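PDB 5URP: toxin 2A from Paenibacillus larvae, which probably transfers ADP-ribose from NAD+ to target proteins of its host, acting as a virulence factor of the ADP-ribosyltransferase exotoxin family. Local coordinates for residues K125-G128 against E129-K132; K136-E139 against G140-L143; I207-G211 against S212-K216. One frame throughout, in Å; residues are numbered along the deposited sequence.

How the contacts relate
The three contacts follow one another along the chain without overlap, and all lie within the ADP-ribosyltransferase family region. Contacts 1 and 2 stand at the two ends of helix 128-138, their centres about 16 Å apart: the first starts the helix, the second ends it and passes into edge strand 142-145 of the five-stranded mixed sheet. Contact 3 is the turn between strands 197-207 and 214-221 of that sheet, its centre about 12 Å from that of contact 1 and about 20 Å from that of contact 2. Contacts 1 and 3 touch, through Val126 and Gln213 and through Ala131 and Leu215, so the beginning of the helix is tied to the hairpin end.

Contact 1 (K125-G128 against E129-K132); sequences KVNG and EVAK
Asn127 and Val130 meet where a short strand gives way to a helix, and the polar bonds there centre on one amide oxygen. Asn127 OD1 takes the backbone N-H groups of both Glu129 and Val130. The bond from Val130 N to Asn127 OD1 is 3.1 Å long and nearly straight (164° at the hydrogen), although the donor stands above the carbonyl plane. The one from Glu129 N to the same oxygen is bent and weak. With CG anti to the backbone N (chi1 -177°), the Asn127 amide is brought round to these first N-H groups, which have no preceding helical turn to supply acceptors.

Main-chain bonds continue the pattern: Ala131 N donates to Asn127 O at 2.9 Å and Lys132 N to Gly128 O at 3.0 Å, giving the first regular i to i+4 links.

Apolar contacts flank this polar cluster. Val130 crosses the asparagine at about a right angle, its CG2 methyl lying 3.5 Å from Asn127 CG. Deeper in, Val126 CG1 touches Ala131 CB at 3.7 Å, and both of these buried residues also pack on Ile206 of strand 197-207, which binds the new helix to the sheet. A weak, long ion pair joins Glu129 to Lys133 one turn on. Asparagine accepting from the N-H groups two and three residues ahead is the classic N-cap, here opening helix 128-138.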
loop_
_atom_site.group_PDB
_atom_site.type_symbol
_atom_site.label_atom_id
_atom_site.label_comp_id
_atom_site.label_asym_id
_atom_site.label_seq_id
_atom_site.Cartn_x
_atom_site.Cartn_y
_atom_site.Cartn_z
ATOM N N LYS A 125 -9.692 11.783 18.555
ATOM C CA LYS A 125 -10.212 10.511 19.034
ATOM C C LYS A 125 -10.996 9.834 17.915
ATOM O O LYS A 125 -11.660 10.499 17.114
ATOM C CB LYS A 125 -11.112 10.709 20.263
ATOM C CG LYS A 125 -10.461 11.508 21.406
ATOM C CD LYS A 125 -10.140 10.648 22.628
ATOM C CE LYS A 125 -9.092 11.298 23.551
ATOM N NZ LYS A 125 -7.686 11.193 23.024
ATOM N N VAL A 126 -10.912 8.518 17.847
ATOM C CA VAL A 126 -11.749 7.791 16.903
ATOM C C VAL A 126 -13.163 7.759 17.458
ATOM O O VAL A 126 -13.367 7.526 18.654
ATOM C CB VAL A 126 -11.212 6.369 16.649
ATOM C CG1 VAL A 126 -12.268 5.532 15.925
ATOM C CG2 VAL A 126 -9.956 6.407 15.816
ATOM N N ASN A 127 -14.140 8.027 16.596
ATOM C CA ASN A 127 -15.549 7.902 16.961
ATOM C C ASN A 127 -15.866 6.432 17.243
ATOM O O ASN A 127 -15.811 5.595 16.341
ATOM C CB ASN A 127 -16.411 8.464 15.834
ATOM C CG ASN A 127 -17.885 8.449 16.170
ATOM O OD1 ASN A 127 -18.409 7.441 16.656
ATOM N ND2 ASN A 127 -18.561 9.556 15.924
ATOM N N GLY A 128 -16.172 6.109 18.505
ATOM C CA GLY A 128 -16.267 4.713 18.905
ATOM C C GLY A 128 -17.427 3.982 18.264
ATOM O O GLY A 128 -17.333 2.784 17.978
ATOM N N GLU A 129 -18.533 4.679 18.031
ATOM C CA GLU A 129 -19.658 4.044 17.357
ATOM C C GLU A 129 -19.319 3.738 15.900
ATOM O O GLU A 129 -19.677 2.673 15.386
ATOM C CB GLU A 129 -20.899 4.930 17.454
ATOM C CG GLU A 129 -22.053 4.233 18.132
ATOM C CD GLU A 129 -23.317 5.057 18.122
ATOM O OE1 GLU A 129 -23.869 5.281 17.022
ATOM O OE2 GLU A 129 -23.755 5.486 19.209
ATOM N N VAL A 130 -18.622 4.654 15.220
ATOM C CA VAL A 130 -18.236 4.404 13.834
ATOM C C VAL A 130 -17.236 3.262 13.773
ATOM O O VAL A 130 -17.299 2.409 12.878
ATOM C CB VAL A 130 -17.679 5.686 13.185
ATOM C CG1 VAL A 130 -17.203 5.414 11.759
ATOM C CG2 VAL A 130 -18.736 6.782 13.184
ATOM N N ALA A 131 -16.286 3.231 14.711
ATOM C CA ALA A 131 -15.306 2.152 14.727
ATOM C C ALA A 131 -15.977 0.797 14.903
ATOM O O ALA A 131 -15.618 -0.172 14.221
ATOM C CB ALA A 131 -14.289 2.389 15.839
ATOM N N LYS A 132 -16.935 0.703 15.825
ATOM C CA LYS A 132 -17.656 -0.554 16.028
ATOM C C LYS A 132 -18.402 -0.981 14.766
ATOM O O LYS A 132 -18.377 -2.157 14.384
ATOM C CB LYS A 132 -18.622 -0.401 17.208
ATOM C CG LYS A 132 -19.439 -1.636 17.506
ATOM C CD LYS A 132 -20.372 -1.433 18.699
ATOM C CE LYS A 132 -21.267 -0.195 18.544
ATOM N NZ LYS A 132 -21.843 -0.069 17.169
#

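Contact 2 (K136-E139 against G140-L143); sequences KEFE and GTML
The Phe138 ring is met obliquely by Leu143 CD2 and Thr141 OG1, while Glu137 CG lies over one face, 3.4 Å above the plane and offset toward the rim. The backbone makes a type II beta turn from Phe138 to Thr141, by which helix 128-138 ends and the chain enters edge strand 142-145. The leucine methyl, Leu143 CD2, stands 4.0 Å from Phe138 CD1, the two side chains crossing at about a right angle, and the ring of Phe112 meets the phenylalanine with planes at about 50°.

Glu139 is the first residue to leave helical angles. Gly140 follows with a positive phi, which favours glycine.

Backbone hydrogen bonds of Gly140 and Thr141 with Ile201, and of Leu143 with Tyr199, join the turn and the strand after it to strand 197-207. The carboxylate of Glu139 turns elsewhere: its OE2 forms a salt bridge with Lys135 and accepts from the backbone N of Ile204, pinning the helix end to that same strand.

Phe138 O closes the turn with two bonds. Thr141 N gives a weak one of 3.2 Å to Phe138 O, bent to 131°. The threonine hydroxyl, set between its own backbone N and carbonyl carbon (chi1 76°), adds a shorter one, Thr141 OG1 to Phe138 O at 2.8 Å.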
loop_
_atom_site.group_PDB
_atom_site.type_symbol
_atom_site.label_atom_id
_atom_site.label_comp_id
_atom_site.label_asym_id
_atom_site.label_seq_id
_atom_site.Cartn_x
_atom_site.Cartn_y
_atom_site.Cartn_z
ATOM N N LYS A 136 -17.739 -4.400 12.656
ATOM C CA LYS A 136 -18.773 -5.384 12.368
ATOM C C LYS A 136 -18.966 -5.576 10.866
ATOM O O LYS A 136 -19.245 -6.694 10.416
ATOM C CB LYS A 136 -20.081 -4.959 13.024
ATOM C CG LYS A 136 -21.266 -5.884 12.663
ATOM C CD LYS A 136 -22.126 -6.238 13.864
ATOM C CE LYS A 136 -23.164 -7.301 13.511
ATOM N NZ LYS A 136 -23.952 -7.764 14.701
ATOM N N GLU A 137 -18.814 -4.512 10.076
ATOM C CA GLU A 137 -19.122 -4.562 8.648
ATOM C C GLU A 137 -17.974 -5.121 7.807
ATOM O O GLU A 137 -18.233 -5.750 6.778
ATOM C CB GLU A 137 -19.503 -3.160 8.157
ATOM C CG GLU A 137 -19.736 -3.027 6.656
ATOM C CD GLU A 137 -20.499 -1.744 6.260
ATOM O OE1 GLU A 137 -21.020 -1.037 7.154
ATOM O OE2 GLU A 137 -20.587 -1.447 5.041
ATOM N N PHE A 138 -16.712 -4.917 8.211
ATOM C CA PHE A 138 -15.570 -5.196 7.345
ATOM C C PHE A 138 -14.606 -6.244 7.870
ATOM O O PHE A 138 -13.827 -6.783 7.080
ATOM C CB PHE A 138 -14.784 -3.902 7.063
ATOM C CG PHE A 138 -15.549 -2.934 6.211
ATOM C CD1 PHE A 138 -15.571 -3.074 4.832
ATOM C CD2 PHE A 138 -16.276 -1.903 6.796
ATOM C CE1 PHE A 138 -16.296 -2.202 4.054
ATOM C CE2 PHE A 138 -17.012 -1.030 6.025
ATOM C CZ PHE A 138 -17.021 -1.172 4.650
ATOM N N GLU A 139 -14.600 -6.535 9.162
ATOM C CA GLU A 139 -13.773 -7.629 9.642
ATOM C C GLU A 139 -14.269 -8.928 9.025
ATOM O O GLU A 139 -15.474 -9.180 8.952
ATOM C CB GLU A 139 -13.831 -7.709 11.163
ATOM C CG GLU A 139 -12.500 -7.862 11.838
ATOM C CD GLU A 139 -12.606 -7.925 13.361
ATOM O OE1 GLU A 139 -13.352 -8.777 13.904
ATOM O OE2 GLU A 139 -11.915 -7.138 14.017
ATOM N N GLY A 140 -13.333 -9.737 8.555
ATOM C CA GLY A 140 -13.697 -10.984 7.912
ATOM C C GLY A 140 -14.231 -10.802 6.514
ATOM O O GLY A 140 -14.989 -11.648 6.027
ATOM N N THR A 141 -13.852 -9.727 5.840
ATOM C CA THR A 141 -14.235 -9.513 4.458
ATOM C C THR A 141 -12.996 -9.209 3.643
ATOM O O THR A 141 -11.941 -8.820 4.165
ATOM C CB THR A 141 -15.242 -8.384 4.304
ATOM O OG1 THR A 141 -14.572 -7.114 4.447
ATOM C CG2 THR A 141 -16.336 -8.515 5.341
ATOM N N MET A 142 -13.123 -9.428 2.339
ATOM C CA MET A 142 -12.068 -9.087 1.399
ATOM C C MET A 142 -12.294 -7.684 0.858
ATOM O O MET A 142 -13.422 -7.338 0.504
ATOM C CB MET A 142 -12.048 -10.106 0.258
ATOM C CG MET A 142 -10.753 -10.154 -0.499
ATOM S SD MET A 142 -11.069 -11.279 -1.901
ATOM C CE MET A 142 -10.634 -12.796 -1.126
ATOM N N LEU A 143 -11.229 -6.891 0.787
ATOM C CA LEU A 143 -11.216 -5.619 0.075
ATOM C C LEU A 143 -10.440 -5.782 -1.233
ATOM O O LEU A 143 -9.605 -6.681 -1.374
ATOM C CB LEU A 143 -10.598 -4.497 0.909
ATOM C CG LEU A 143 -11.282 -4.121 2.236
ATOM C CD1 LEU A 143 -10.626 -2.895 2.851
ATOM C CD2 LEU A 143 -12.745 -3.868 2.059
#

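Contact 3 (I207-G211 against S212-K216); sequences IVNGG and SQRLK
Ile207 and Arg214 form the last hydrogen-bonded antiparallel pair of a beta hairpin, whose loop joins strands 197-207 and 214-221 of the mixed sheet. Two nearly straight bonds make the pair: Ile207 N to Arg214 O at 2.8 Å, and Arg214 N to Ile207 O at 2.9 Å. On the face carrying these two side chains, Ile207 CD1 rests obliquely against the guanidinium, 3.7 Å from Arg214 NH2, and Ile207 CG2 packs on Lys216 CB. Val208 and Gln213 run side by side, Val208 CG1 lying 3.6 Å from Gln213 NE2, while Gln213 OE1 accepts from Val126 N.

Arg214 bends at chi3 (-71°), which turns its guanidinium toward Asn209. There NH2 donates to Asn209 OD1 over 3.0 Å, the oxygen sitting at the guanidinium edge, in its plane, with the amide plane turned 29° away. A water that accepts from Arg214 NE at 2.9 Å also lies in hydrogen-bonding position to Asn209 O, though other acceptors compete for its protons. A weak bond from Arg214 NH1 to Phe159 O occupies a third nitrogen. The arginine thus holds Asn209 directly and probably also through water, and its probably positive charge would polarise the side-chain carbonyl it holds.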
loop_
_atom_site.group_PDB
_atom_site.type_symbol
_atom_site.label_atom_id
_atom_site.label_comp_id
_atom_site.label_asym_id
_atom_site.label_seq_id
_atom_site.Cartn_x
_atom_site.Cartn_y
_atom_site.Cartn_z
ATOM N N ILE A 207 -6.441 2.043 17.944
ATOM C CA ILE A 207 -5.175 2.209 18.643
ATOM C C ILE A 207 -5.050 3.671 19.080
ATOM O O ILE A 207 -5.648 4.579 18.496
ATOM C CB ILE A 207 -3.980 1.768 17.790
ATOM C CG1 ILE A 207 -3.923 2.500 16.458
ATOM C CG2 ILE A 207 -4.032 0.231 17.546
ATOM C CD1 ILE A 207 -2.646 2.212 15.689
ATOM N N VAL A 208 -4.262 3.889 20.130
ATOM C CA VAL A 208 -4.241 5.197 20.793
ATOM C C VAL A 208 -2.840 5.738 20.975
ATOM O O VAL A 208 -2.646 6.742 21.685
ATOM C CB VAL A 208 -4.948 5.125 22.151
ATOM C CG1 VAL A 208 -6.360 4.661 21.959
ATOM C CG2 VAL A 208 -4.235 4.185 23.092
ATOM N N ASN A 209 -1.863 5.126 20.326
ATOM C CA ASN A 209 -0.507 5.613 20.527
ATOM C C ASN A 209 -0.278 6.901 19.744
ATOM O O ASN A 209 -1.002 7.241 18.804
ATOM C CB ASN A 209 0.535 4.551 20.159
ATOM C CG ASN A 209 0.571 4.217 18.679
ATOM O OD1 ASN A 209 -0.445 4.238 17.990
ATOM N ND2 ASN A 209 1.754 3.881 18.187
ATOM N N GLY A 210 0.744 7.632 20.173
ATOM C CA GLY A 210 0.967 8.984 19.704
ATOM C C GLY A 210 -0.109 9.922 20.209
ATOM O O GLY A 210 -0.817 9.665 21.198
ATOM N N GLY A 211 -0.233 11.045 19.502
ATOM C CA GLY A 211 -1.129 12.090 19.933
ATOM C C GLY A 211 -2.518 12.035 19.346
ATOM O O GLY A 211 -3.342 12.892 19.669
ATOM N N SER A 212 -2.806 11.066 18.482
ATOM C CA SER A 212 -4.141 10.915 17.925
ATOM C C SER A 212 -4.452 9.437 17.773
ATOM O O SER A 212 -3.596 8.654 17.359
ATOM C CB SER A 212 -4.284 11.596 16.565
ATOM O OG SER A 212 -3.502 10.935 15.593
ATOM N N GLN A 213 -5.683 9.080 18.097
ATOM C CA GLN A 213 -6.140 7.711 17.918
ATOM C C GLN A 213 -6.318 7.407 16.438
ATOM O O GLN A 213 -6.556 8.295 15.612
ATOM C CB GLN A 213 -7.458 7.479 18.663
ATOM C CG GLN A 213 -7.358 7.737 20.155
ATOM C CD GLN A 213 -8.633 7.441 20.908
ATOM O OE1 GLN A 213 -9.692 7.193 20.317
ATOM N NE2 GLN A 213 -8.549 7.494 22.236
ATOM N N ARG A 214 -6.203 6.125 16.111
ATOM C CA ARG A 214 -6.342 5.671 14.743
ATOM C C ARG A 214 -7.083 4.346 14.720
ATOM O O ARG A 214 -7.206 3.652 15.730
ATOM C CB ARG A 214 -4.980 5.476 14.048
ATOM C CG ARG A 214 -4.172 6.752 13.897
ATOM C CD ARG A 214 -2.787 6.475 13.378
ATOM N NE ARG A 214 -1.942 5.811 14.362
ATOM C CZ ARG A 214 -0.739 5.322 14.082
ATOM N NH1 ARG A 214 -0.261 5.404 12.844
ATOM N NH2 ARG A 214 -0.017 4.749 15.036
ATOM N N LEU A 215 -7.590 4.011 13.549
ATOM C CA LEU A 215 -8.125 2.684 13.308
ATOM C C LEU A 215 -7.031 1.834 12.675
ATOM O O LEU A 215 -6.500 2.200 11.625
ATOM C CB LEU A 215 -9.340 2.757 12.389
ATOM C CG LEU A 215 -10.339 1.636 12.458
ATOM C CD1 LEU A 215 -11.087 1.662 13.799
ATOM C CD2 LEU A 215 -11.273 1.860 11.298
ATOM N N LYS A 216 -6.719 0.699 13.294
ATOM C CA LYS A 216 -5.708 -0.211 12.797
ATOM C C LYS A 216 -6.387 -1.386 12.113
ATOM O O LYS A 216 -7.269 -2.009 12.704
ATOM C CB LYS A 216 -4.799 -0.736 13.907
ATOM C CG LYS A 216 -3.581 -1.438 13.280
ATOM C CD LYS A 216 -2.642 -2.055 14.263
ATOM C CE LYS A 216 -1.524 -2.810 13.502
ATOM N NZ LYS A 216 -0.721 -3.654 14.418
HETATM O O HOH W 1 -2.820 5.936 17.094
#